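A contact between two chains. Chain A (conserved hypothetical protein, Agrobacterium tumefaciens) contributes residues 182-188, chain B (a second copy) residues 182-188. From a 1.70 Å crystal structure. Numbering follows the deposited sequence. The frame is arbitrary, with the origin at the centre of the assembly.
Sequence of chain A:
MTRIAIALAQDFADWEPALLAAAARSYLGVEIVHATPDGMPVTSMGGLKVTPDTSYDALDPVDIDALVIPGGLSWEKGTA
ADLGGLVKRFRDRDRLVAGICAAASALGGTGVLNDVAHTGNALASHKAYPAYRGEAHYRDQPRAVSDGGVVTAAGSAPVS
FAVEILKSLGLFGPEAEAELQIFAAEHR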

# COMPACT_ATOMS: atom_id res chain seq x y z
N ILE A 182 -5.60 -13.37 -3.27
CA ILE A 182 -6.92 -12.92 -2.81
C ILE A 182 -7.38 -11.58 -3.47
O ILE A 182 -8.54 -11.23 -3.33
CB ILE A 182 -6.90 -12.71 -1.28
CG1 ILE A 182 -5.95 -11.56 -0.91
CG2 ILE A 182 -6.54 -14.04 -0.56
CD1 ILE A 182 -5.89 -11.34 0.66
N PHE A 183 -6.48 -10.85 -4.12
CA PHE A 183 -6.80 -9.48 -4.62
C PHE A 183 -7.56 -9.37 -5.92
O PHE A 183 -7.98 -8.28 -6.33
CB PHE A 183 -5.45 -8.70 -4.66
CG PHE A 183 -4.90 -8.52 -3.29
CD1 PHE A 183 -5.46 -7.55 -2.44
CD2 PHE A 183 -3.85 -9.34 -2.80
CE1 PHE A 183 -4.98 -7.38 -1.09
CE2 PHE A 183 -3.41 -9.22 -1.48
CZ PHE A 183 -3.98 -8.21 -0.61
N ALA A 184 -7.73 -10.50 -6.62
CA ALA A 184 -8.42 -10.47 -7.91
C ALA A 184 -9.92 -10.36 -7.73
O ALA A 184 -10.63 -9.83 -8.62
CB ALA A 184 -8.12 -11.78 -8.75
N ALA A 185 -10.45 -10.91 -6.62
CA ALA A 185 -11.90 -11.14 -6.53
C ALA A 185 -12.67 -9.83 -6.61
O ALA A 185 -13.78 -9.82 -7.15
CB ALA A 185 -12.28 -11.90 -5.22
N GLU A 186 -12.10 -8.75 -6.05
CA GLU A 186 -12.84 -7.46 -6.02
C GLU A 186 -12.93 -6.83 -7.43
O GLU A 186 -13.58 -5.79 -7.57
CB GLU A 186 -12.27 -6.43 -5.03
CG GLU A 186 -10.87 -5.92 -5.37
CD GLU A 186 -10.55 -4.63 -4.60
OE1 GLU A 186 -11.47 -3.90 -4.26
OE2 GLU A 186 -9.38 -4.36 -4.35
N HIS A 187 -12.23 -7.42 -8.42
CA HIS A 187 -12.24 -6.89 -9.79
C HIS A 187 -13.08 -7.76 -10.75
O HIS A 187 -13.23 -7.44 -11.93
CB HIS A 187 -10.81 -6.70 -10.29
CG HIS A 187 -10.00 -5.79 -9.43
ND1 HIS A 187 -10.19 -4.42 -9.39
CD2 HIS A 187 -9.00 -6.05 -8.56
CE1 HIS A 187 -9.34 -3.89 -8.53
NE2 HIS A 187 -8.59 -4.85 -8.04
N ARG A 188 -13.59 -8.85 -10.17
CA ARG A 188 -14.64 -9.75 -10.65
C ARG A 188 -14.09 -11.12 -10.99
O ARG A 188 -14.04 -11.98 -10.10
CB ARG A 188 -15.63 -9.17 -11.65
CG ARG A 188 -16.51 -8.16 -11.02
CD ARG A 188 -17.97 -8.32 -11.55
N ILE B 182 -7.54 1.61 -12.61
CA ILE B 182 -6.43 1.01 -13.39
C ILE B 182 -6.02 -0.36 -12.84
O ILE B 182 -5.26 -1.09 -13.48
CB ILE B 182 -5.21 1.96 -13.41
CG1 ILE B 182 -4.62 2.20 -12.00
CG2 ILE B 182 -5.60 3.30 -14.06
CD1 ILE B 182 -3.28 3.06 -11.99
N PHE B 183 -6.48 -0.66 -11.63
CA PHE B 183 -6.02 -1.85 -10.85
C PHE B 183 -6.62 -3.19 -11.20
O PHE B 183 -6.12 -4.25 -10.79
CB PHE B 183 -6.14 -1.54 -9.35
CG PHE B 183 -5.23 -0.43 -8.95
CD1 PHE B 183 -3.84 -0.69 -8.79
CD2 PHE B 183 -5.70 0.88 -8.83
CE1 PHE B 183 -2.95 0.35 -8.43
CE2 PHE B 183 -4.82 1.93 -8.53
CZ PHE B 183 -3.42 1.64 -8.31
N ALA B 184 -7.68 -3.17 -12.03
CA ALA B 184 -8.35 -4.41 -12.39
C ALA B 184 -7.58 -5.18 -13.47
O ALA B 184 -7.65 -6.41 -13.53
CB ALA B 184 -9.75 -4.08 -12.93
N ALA B 185 -6.88 -4.45 -14.34
CA ALA B 185 -6.31 -5.03 -15.56
C ALA B 185 -5.36 -6.20 -15.26
O ALA B 185 -5.35 -7.19 -16.01
CB ALA B 185 -5.62 -3.94 -16.41
N GLU B 186 -4.60 -6.12 -14.16
CA GLU B 186 -3.61 -7.18 -13.89
C GLU B 186 -4.29 -8.47 -13.35
O GLU B 186 -3.60 -9.49 -13.18
CB GLU B 186 -2.49 -6.74 -12.93
CG GLU B 186 -3.00 -6.47 -11.50
CD GLU B 186 -1.85 -6.42 -10.48
OE1 GLU B 186 -0.85 -7.09 -10.73
OE2 GLU B 186 -1.95 -5.72 -9.47
N HIS B 187 -5.60 -8.39 -13.15
CA HIS B 187 -6.37 -9.55 -12.65
C HIS B 187 -7.21 -10.24 -13.72
O HIS B 187 -7.86 -11.25 -13.44
CB HIS B 187 -7.17 -9.19 -11.39
CG HIS B 187 -6.32 -8.69 -10.27
ND1 HIS B 187 -5.48 -9.51 -9.54
CD2 HIS B 187 -6.14 -7.44 -9.78
CE1 HIS B 187 -4.83 -8.79 -8.65
NE2 HIS B 187 -5.21 -7.52 -8.78
N ARG B 188 -7.21 -9.69 -14.92
CA ARG B 188 -7.96 -10.30 -16.05
C ARG B 188 -7.30 -11.56 -16.61
O ARG B 188 -6.08 -11.73 -16.55
CB ARG B 188 -8.12 -9.29 -17.19
CG ARG B 188 -8.96 -8.09 -16.79
CD ARG B 188 -9.77 -8.39 -15.55
NE ARG B 188 -10.42 -7.22 -14.99
CZ ARG B 188 -11.73 -7.09 -14.87
NH1 ARG B 188 -12.55 -8.07 -15.25
NH2 ARG B 188 -12.23 -5.97 -14.35

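The two copies meet through the same short segment, and the register of their backbones is reciprocal. The CA of Ala184(A) lies 5.2 Å from the CA of His187(B), and the CA of His187(A) lies 5.3 Å from the CA of Ala184(B), so each alanine's CA is nearest the other chain's histidine in a nearly twofold pattern. Residues 185-187 are 3-10 in both chains, in a segment that begins earlier, supported by hydrogen bonds from His187(A) N to Ala184(A) O and from His187(B) N to Ala184(B) O, each 2.9 Å. Ala184(A) and His187(A), three positions apart and linked by this backbone bond, meet His187(B) and Ala184(B), which are linked in the same way. Together the stretches bury 316 Å², and the two histidines contribute the largest shares.

The clearest interactions are CH-pi contacts. The CA of Ala184(A) sits 3.8 Å from the centroid of the ring atoms CG, ND1, CD2, CE1 and NE2 of His187(B), 27° off the ring normal; the CA of Ala184(B) stands at the same 3.8 Å from the centroid of the same five atoms of His187(A), at 25°. These small angles put the CA over the ring face, where its hydrogen can meet the pi cloud. Both imidazoles reach this position with chi1 in the m well and CA-to-CB directed toward the partner, and CB of Ala184(A) is 3.6 Å from ND1 of His187(B).

The histidines also form an aromatic pair. Their planes are only 7° from parallel, but the centroids are 5.2 Å apart and the rings are slid so that they barely overlap. Contact is therefore concentrated at CD2 of His187(A) and CD2 of His187(B), 3.4 Å apart, a van der Waals meeting more than a full stack.

The closest approach of Phe183(A) and Phe183(B) is by the backbone O, with CB near CE1 of the opposite histidine. O of Phe183(A) lies 3.8 Å from NE2 of His187(B), and O of Phe183(B) lies 3.7 Å from NE2 of His187(A); each oxygen is over a ring face, and neither pair is a hydrogen bond. The phenyl ends lead away from the other stretch.

Polar contact breaks the symmetry. NH2 of Arg188(B) comes within 3.0 Å of O of His187(A), yet the angle is poor and the oxygen lies over the guanidinium face, so this is electrostatically favourable proximity without a hydrogen bond. A weak hydrogen bond within chain B runs from NE of Arg188(B) to O of Ala184(B), 3.2 Å. Arg188(A) is modelled only to CD, and no hydrogen bond crosses between the stretches.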